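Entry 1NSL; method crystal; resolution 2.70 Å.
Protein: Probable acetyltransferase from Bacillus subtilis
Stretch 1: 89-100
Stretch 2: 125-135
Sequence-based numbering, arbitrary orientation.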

# COMPACT_ATOMS: atom_id res chain seq x y z
N ASP C 89 -22.92 1.72 7.95
CA ASP C 89 -23.25 2.80 7.05
C ASP C 89 -23.48 4.02 7.94
O ASP C 89 -24.59 4.22 8.45
CB ASP C 89 -24.49 2.38 6.32
CG ASP C 89 -24.91 3.32 5.23
OD1 ASP C 89 -24.45 4.47 5.18
OD2 ASP C 89 -25.77 2.99 4.39
N GLN C 90 -22.43 4.81 8.15
CA GLN C 90 -22.49 6.01 9.00
C GLN C 90 -23.45 7.03 8.46
O GLN C 90 -24.05 7.79 9.21
CB GLN C 90 -21.11 6.67 9.17
CG GLN C 90 -20.36 6.31 10.46
CD GLN C 90 -21.22 6.51 11.71
OE1 GLN C 90 -22.33 7.07 11.64
NE2 GLN C 90 -20.73 6.04 12.85
N VAL C 91 -23.64 7.05 7.16
CA VAL C 91 -24.54 8.06 6.65
C VAL C 91 -25.96 7.73 6.97
O VAL C 91 -26.70 8.60 7.41
CB VAL C 91 -24.45 8.26 5.13
CG1 VAL C 91 -25.15 9.56 4.77
CG2 VAL C 91 -23.00 8.29 4.70
N ASN C 92 -26.37 6.50 6.76
CA ASN C 92 -27.76 6.22 7.10
C ASN C 92 -27.90 5.84 8.56
O ASN C 92 -28.98 5.53 9.04
CB ASN C 92 -28.35 5.17 6.18
CG ASN C 92 -28.28 5.57 4.73
OD1 ASN C 92 -28.93 6.54 4.29
ND2 ASN C 92 -27.48 4.85 3.99
N ARG C 93 -26.77 5.83 9.25
CA ARG C 93 -26.81 5.63 10.66
C ARG C 93 -27.25 4.23 11.06
O ARG C 93 -27.93 4.06 12.07
CB ARG C 93 -27.76 6.66 11.25
CG ARG C 93 -27.25 8.10 11.10
CD ARG C 93 -28.16 9.17 11.70
NE ARG C 93 -27.41 10.42 11.77
CZ ARG C 93 -27.82 11.54 12.36
NH1 ARG C 93 -27.03 12.62 12.33
NH2 ARG C 93 -29.00 11.61 12.94
N LYS C 94 -26.83 3.22 10.30
CA LYS C 94 -27.29 1.86 10.56
C LYS C 94 -26.21 0.82 10.39
O LYS C 94 -25.16 1.11 9.80
CB LYS C 94 -28.37 1.52 9.57
CG LYS C 94 -27.93 1.56 8.15
CD LYS C 94 -29.06 1.05 7.24
CE LYS C 94 -28.64 1.13 5.76
NZ LYS C 94 -29.76 0.70 4.93
N ALA C 95 -26.46 -0.41 10.80
CA ALA C 95 -25.41 -1.43 10.64
C ALA C 95 -26.05 -2.81 10.80
O ALA C 95 -27.20 -2.88 11.19
CB ALA C 95 -24.36 -1.21 11.71
N GLU C 96 -25.36 -3.89 10.50
CA GLU C 96 -25.89 -5.21 10.87
C GLU C 96 -25.06 -6.05 11.87
O GLU C 96 -23.86 -5.82 12.04
CB GLU C 96 -26.09 -6.01 9.64
CG GLU C 96 -26.60 -5.11 8.55
CD GLU C 96 -26.68 -5.85 7.26
OE1 GLU C 96 -26.54 -7.10 7.31
OE2 GLU C 96 -26.87 -5.18 6.23
N ILE C 97 -25.72 -7.00 12.56
CA ILE C 97 -25.03 -7.91 13.48
C ILE C 97 -25.00 -9.38 13.03
O ILE C 97 -25.94 -9.88 12.46
CB ILE C 97 -25.59 -7.76 14.89
CG1 ILE C 97 -25.12 -6.40 15.45
CG2 ILE C 97 -25.19 -8.93 15.85
CD1 ILE C 97 -25.68 -6.09 16.81
N GLY C 98 -23.87 -10.05 13.23
CA GLY C 98 -23.75 -11.46 12.89
C GLY C 98 -23.07 -12.13 14.05
O GLY C 98 -22.56 -11.45 14.92
N TYR C 99 -23.05 -13.44 14.09
CA TYR C 99 -22.49 -14.12 15.23
C TYR C 99 -22.62 -15.56 14.91
O TYR C 99 -23.47 -15.90 14.16
CB TYR C 99 -23.34 -13.82 16.45
CG TYR C 99 -24.84 -13.89 16.19
CD1 TYR C 99 -25.46 -15.09 15.89
CD2 TYR C 99 -25.63 -12.75 16.23
CE1 TYR C 99 -26.77 -15.16 15.63
CE2 TYR C 99 -26.98 -12.81 15.99
CZ TYR C 99 -27.54 -14.02 15.68
OH TYR C 99 -28.89 -14.15 15.41
N TRP C 100 -21.76 -16.41 15.43
CA TRP C 100 -21.92 -17.85 15.31
C TRP C 100 -21.32 -18.44 16.52
O TRP C 100 -20.47 -17.79 17.15
CB TRP C 100 -21.23 -18.44 14.11
CG TRP C 100 -19.77 -18.22 13.98
CD1 TRP C 100 -19.17 -17.24 13.28
CD2 TRP C 100 -18.71 -19.07 14.44
NE1 TRP C 100 -17.82 -17.38 13.30
CE2 TRP C 100 -17.51 -18.50 14.01
CE3 TRP C 100 -18.66 -20.24 15.19
CZ2 TRP C 100 -16.26 -19.05 14.31
CZ3 TRP C 100 -17.42 -20.80 15.48
CH2 TRP C 100 -16.24 -20.21 15.04
N GLU C 125 -22.80 5.03 21.18
CA GLU C 125 -21.40 5.38 20.93
C GLU C 125 -21.18 5.64 19.45
O GLU C 125 -20.54 6.60 19.07
CB GLU C 125 -20.48 4.24 21.39
CG GLU C 125 -20.51 3.98 22.89
CD GLU C 125 -19.67 4.99 23.68
OE1 GLU C 125 -18.56 5.35 23.21
OE2 GLU C 125 -20.11 5.43 24.77
N LEU C 126 -21.65 4.75 18.59
CA LEU C 126 -21.53 5.07 17.19
C LEU C 126 -22.76 5.91 16.93
O LEU C 126 -22.89 6.56 15.87
CB LEU C 126 -21.49 3.85 16.31
CG LEU C 126 -20.47 2.82 16.75
CD1 LEU C 126 -20.50 1.59 15.82
CD2 LEU C 126 -19.11 3.41 16.81
N GLU C 127 -23.63 5.91 17.94
CA GLU C 127 -24.89 6.64 17.90
C GLU C 127 -25.73 6.30 16.69
O GLU C 127 -26.36 7.21 16.14
CB GLU C 127 -24.61 8.13 17.87
CG GLU C 127 -24.13 8.62 19.22
CD GLU C 127 -23.81 10.09 19.21
OE1 GLU C 127 -23.69 10.70 18.11
OE2 GLU C 127 -23.68 10.63 20.32
N LEU C 128 -25.73 5.03 16.27
CA LEU C 128 -26.52 4.59 15.13
C LEU C 128 -27.96 4.67 15.46
O LEU C 128 -28.34 4.64 16.63
CB LEU C 128 -26.27 3.11 14.82
CG LEU C 128 -24.82 2.79 14.48
CD1 LEU C 128 -24.75 1.50 13.77
CD2 LEU C 128 -24.29 3.92 13.62
N ASN C 129 -28.78 4.63 14.42
CA ASN C 129 -30.21 4.68 14.59
C ASN C 129 -30.84 3.31 14.38
O ASN C 129 -31.81 2.93 15.03
CB ASN C 129 -30.83 5.71 13.64
CG ASN C 129 -32.30 5.85 13.84
OD1 ASN C 129 -33.09 5.48 12.96
ND2 ASN C 129 -32.69 6.39 14.99
N ARG C 130 -30.25 2.53 13.52
CA ARG C 130 -30.88 1.30 13.16
C ARG C 130 -29.90 0.16 13.39
O ARG C 130 -28.73 0.33 13.23
CB ARG C 130 -31.30 1.43 11.69
CG ARG C 130 -31.59 0.15 10.98
CD ARG C 130 -32.03 0.30 9.52
NE ARG C 130 -31.92 -1.01 8.87
CZ ARG C 130 -32.90 -1.89 8.82
NH1 ARG C 130 -34.08 -1.56 9.34
NH2 ARG C 130 -32.74 -3.06 8.24
N VAL C 131 -30.32 -0.99 13.81
CA VAL C 131 -29.37 -2.09 13.82
C VAL C 131 -30.12 -3.29 13.27
O VAL C 131 -31.31 -3.49 13.63
CB VAL C 131 -28.85 -2.35 15.19
CG1 VAL C 131 -28.47 -3.73 15.32
CG2 VAL C 131 -27.65 -1.48 15.40
N ALA C 132 -29.54 -4.06 12.35
CA ALA C 132 -30.33 -5.21 11.89
C ALA C 132 -29.65 -6.51 12.14
O ALA C 132 -28.43 -6.55 12.38
CB ALA C 132 -30.69 -5.08 10.44
N ILE C 133 -30.42 -7.58 12.08
CA ILE C 133 -29.85 -8.90 12.13
C ILE C 133 -30.56 -9.75 11.10
O ILE C 133 -31.78 -9.70 10.96
CB ILE C 133 -30.09 -9.54 13.48
CG1 ILE C 133 -29.11 -9.05 14.55
CG2 ILE C 133 -30.02 -11.06 13.39
CD1 ILE C 133 -29.57 -9.48 15.99
N CYS C 134 -29.82 -10.55 10.36
CA CYS C 134 -30.54 -11.38 9.45
C CYS C 134 -30.18 -12.85 9.62
O CYS C 134 -29.23 -13.17 10.32
CB CYS C 134 -30.45 -10.83 8.05
SG CYS C 134 -29.03 -11.32 7.22
N ALA C 135 -30.95 -13.75 9.05
CA ALA C 135 -30.63 -15.14 9.30
C ALA C 135 -31.38 -16.03 8.37
O ALA C 135 -32.39 -15.62 7.77
CB ALA C 135 -30.98 -15.51 10.70

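Parallel pairing of strand 94-100 with strand 130-135, seen as a fit of side chains along a backbone ladder. The strand axes approach to 4.5 Å, their directions differ by 35°, and the two stretches together bury 691 Å². The ladder begins at Arg-93, whose carbonyl O accepts two hydrogen bonds, from Asn-129 N (2.6 Å) and Arg-130 N (3.1 Å), and so gathers the loop before the second strand against the first. Ala-95 N reaches Arg-130 O at 3.4 Å in a weak bond, while Ala-95 O receives Ala-132 N at 2.9 Å. The next rung, Ile-97 N to Ala-132 O, is short at 2.8 Å; the same oxygen lies 3.2 Å from Glu-96 CA in a CA-H...O contact. Beyond it the strands part: Ile-97 O and Cys-134 N are 4.5 Å apart.

Ala-95, Ile-97, Val-131 and Ile-133 share one face of the sheet. Leu-128, from the loop before the second strand, lays its CD1 against Ala-95 CB at 3.4 Å. Farther along, Ile-97 spans two neighbors: its CD1 touches Val-131 CG1 at 3.9 Å, and its CB meets Ile-133 CG1 at 3.8 Å. Tyr-99 extends this apolar row, its CE2 lying 4.2 Å from Ile-133 CD1, which sits at the ring edge near the ring plane. Gly-98 has no side chain and takes no part in the packing.

Lys-94, Glu-96, Arg-130 and Ala-132 point to the other face. Lys-94 CB and Arg-130 CB lie 3.6 Å apart, so the two chains start side by side, and Lys-94 CD still lies obliquely beside the Arg-130 guanidinium before the end of Lys-94 leads away; both charged ends find hydrogen-bonding partners elsewhere in the structure. At the margin, the end of Gln-90 comes up to the loop, its OE1 4.2 Å from Leu-128 CD2.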